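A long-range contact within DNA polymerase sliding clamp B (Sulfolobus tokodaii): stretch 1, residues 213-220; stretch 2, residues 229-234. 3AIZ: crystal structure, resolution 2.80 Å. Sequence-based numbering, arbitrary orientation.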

# COMPACT_ATOMS: atom_id res chain seq x y z
N SER A 213 21.22 -17.65 11.81
CA SER A 213 20.50 -18.00 10.59
C SER A 213 21.09 -17.32 9.36
O SER A 213 20.86 -17.76 8.23
N ILE A 214 21.86 -16.26 9.58
CA ILE A 214 22.48 -15.52 8.48
C ILE A 214 23.62 -16.31 7.84
O ILE A 214 24.20 -15.88 6.85
N SER A 215 23.93 -17.47 8.42
CA SER A 215 24.98 -18.33 7.89
C SER A 215 24.43 -19.70 7.53
O SER A 215 23.45 -20.16 8.13
N GLN A 216 25.05 -20.35 6.56
CA GLN A 216 24.64 -21.68 6.15
C GLN A 216 25.57 -22.73 6.75
O GLN A 216 25.31 -23.93 6.66
N ASN A 217 26.65 -22.27 7.36
CA ASN A 217 27.63 -23.17 7.95
C ASN A 217 28.10 -22.70 9.32
O ASN A 217 29.24 -22.28 9.49
N VAL A 218 27.19 -22.78 10.30
CA VAL A 218 27.50 -22.39 11.66
C VAL A 218 28.25 -23.51 12.38
O VAL A 218 27.83 -24.66 12.36
N THR A 219 29.37 -23.16 13.00
CA THR A 219 30.15 -24.13 13.77
C THR A 219 29.92 -23.94 15.26
O THR A 219 30.15 -22.86 15.80
N VAL A 220 29.45 -24.99 15.92
CA VAL A 220 29.21 -24.95 17.36
C VAL A 220 30.17 -25.87 18.09
O VAL A 220 30.27 -27.05 17.76
N LYS A 229 31.17 -22.21 21.96
CA LYS A 229 31.61 -21.28 20.93
C LYS A 229 30.81 -21.44 19.65
O LYS A 229 30.74 -22.54 19.09
N ILE A 230 30.19 -20.36 19.19
CA ILE A 230 29.47 -20.37 17.92
C ILE A 230 30.17 -19.49 16.88
O ILE A 230 30.43 -18.32 17.13
N GLU A 231 30.48 -20.08 15.73
CA GLU A 231 31.09 -19.34 14.64
C GLU A 231 30.09 -19.15 13.51
O GLU A 231 29.54 -20.11 12.98
N VAL A 232 29.85 -17.89 13.14
CA VAL A 232 28.89 -17.56 12.09
C VAL A 232 29.61 -16.91 10.91
O VAL A 232 29.68 -15.69 10.83
N PRO A 233 30.14 -17.74 10.00
CA PRO A 233 30.89 -17.26 8.83
C PRO A 233 29.97 -16.71 7.75
O PRO A 233 28.82 -17.12 7.65
N THR A 234 30.48 -15.77 6.96
CA THR A 234 29.77 -15.29 5.79
C THR A 234 30.53 -15.71 4.54
O THR A 234 31.67 -16.14 4.62

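The most unusual feature of this contact is a serine that takes over where the regular strand pairing ends. Ser215 lies in the loop before strand 218-220, its CA-to-CB bond points toward the other stretch, and chi1 is 177° (t). This places OG 2.9 Å from Pro233 O, to which it donates a hydrogen bond. With its proton committed to that carbonyl, the same oxygen can accept from the backbone of its own stretch: Asn217 N lies 3.1 Å from Ser215 OG, with an N-H...O angle of 156°. One hydroxyl thus fastens the loop to stretch 2 and braces the turn leading into the strand. Its surroundings are close: Ser215 OG is 3.4 Å from Pro233 CD, and Ser215 CB is 3.4 Å from Val232 CG1.

Pro233 has no amide hydrogen to offer a partner strand. Its ring, with C-gamma exo pucker, instead brings CD to 3.2 Å from Asn217 O, a close contact rather than a hydrogen bond. The Asn217 side chain (chi1 -61°, m) comes no nearer than 5.1 Å to stretch 2, and its OD1 is satisfied elsewhere in the structure.

Beyond this junction the strands run antiparallel, with 169° between their N-to-C directions. Thr219 and Glu231 form the hydrogen-bonded pair: Thr219 N donates to Glu231 O at 3.1 Å (157°), and Glu231 N donates to Thr219 O at 2.8 Å (165°). Both side chains rise on the same face of the sheet, both with chi1 in the m well (-64° and -55°), and Thr219 CB lies 4.0 Å from Glu231 CB. The Glu231 side chain stands out from the sheet, and Lys229, extended with all four chi angles t, leans along the strand toward it and brings NZ to 3.3 Å from Glu231 OE2; this is a salt bridge whose hydrogen bond is weak. The end of the lysine leads away from stretch 1, so the charge pairing lies within stretch 2 and does not join the two.

The face carrying Val220 and Ile230 is apolar. These residues form a non-hydrogen-bonded pair with CA atoms 4.6 Å apart, and Val220 CG2 (chi1 178°, t) approaches Ile230 CG1 to 4.0 Å. Ile230 adopts chi1 -67° (m) and chi2 79° (p), and its CG2 packs more tightly, 3.5 Å from Val218 CG1. Val218 has chi1 -177° (t); its CG1 also reaches Val232 CG2, though loosely, at 4.5 Å. Val232 (chi1 -174°, t) carries the hydrocarbon packing on to the 3-10 segment. There Ile214, with chi1 70° (p) and chi2 179° (t), starts sideways, but its end comes nearer, and its CG1 lies 3.6 Å from Val232 CG1. Val220, Ile230 and Val232 are buried, as expected of residues in such a hydrocarbon layer.

The two stretches bury 460 Å² between them, summed over both sides. Every polar link across the contact is direct, from protein atom to protein atom.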

# COMPACT_ATOMS: atom_id res chain seq x y z
CB SER A 213 19.01 -17.67 10.72
OG SER A 213 18.81 -16.27 10.87
CB ILE A 214 23.03 -14.16 8.95
CG1 ILE A 214 24.26 -14.36 9.85
CG2 ILE A 214 21.95 -13.36 9.66
CD1 ILE A 214 24.88 -13.07 10.34
CB SER A 215 26.12 -18.47 8.91
OG SER A 215 27.11 -19.36 8.44
CB GLN A 216 24.62 -21.81 4.63
CG GLN A 216 23.49 -21.04 3.96
CD GLN A 216 23.47 -21.22 2.45
OE1 GLN A 216 24.52 -21.26 1.81
NE2 GLN A 216 22.28 -21.32 1.88
CB ASN A 217 28.82 -23.35 7.01
CG ASN A 217 28.43 -23.96 5.68
OD1 ASN A 217 28.41 -25.18 5.53
ND2 ASN A 217 28.09 -23.11 4.72
CB VAL A 218 26.22 -22.06 12.45
CG1 VAL A 218 26.57 -21.60 13.86
CG2 VAL A 218 25.41 -21.01 11.73
CB THR A 219 31.66 -24.02 13.46
OG1 THR A 219 31.89 -24.35 12.09
CG2 THR A 219 32.45 -24.97 14.35
CB VAL A 220 27.76 -25.36 17.69
CG1 VAL A 220 27.55 -25.36 19.20
CG2 VAL A 220 26.77 -24.44 17.00
CB LYS A 229 33.10 -21.50 20.64
CG LYS A 229 33.66 -20.63 19.53
CD LYS A 229 35.10 -21.02 19.22
CE LYS A 229 35.71 -20.12 18.15
NZ LYS A 229 37.11 -20.52 17.85
CB ILE A 230 28.01 -19.89 18.07
CG1 ILE A 230 27.19 -20.89 18.90
CG2 ILE A 230 27.36 -19.71 16.71
CD1 ILE A 230 27.42 -20.78 20.39
CB GLU A 231 32.33 -20.08 14.11
CG GLU A 231 33.38 -20.38 15.17
CD GLU A 231 34.62 -21.03 14.59
OE1 GLU A 231 34.88 -20.84 13.38
OE2 GLU A 231 35.34 -21.72 15.34
CB VAL A 232 27.80 -16.61 12.61
CG1 VAL A 232 26.73 -16.40 11.55
CG2 VAL A 232 27.18 -17.17 13.88
CB PRO A 233 31.56 -18.54 8.31
CG PRO A 233 31.36 -19.58 9.37
CD PRO A 233 30.09 -19.20 10.06
CB THR A 234 29.61 -13.76 5.81
OG1 THR A 234 30.89 -13.14 5.73
CG2 THR A 234 28.90 -13.31 7.08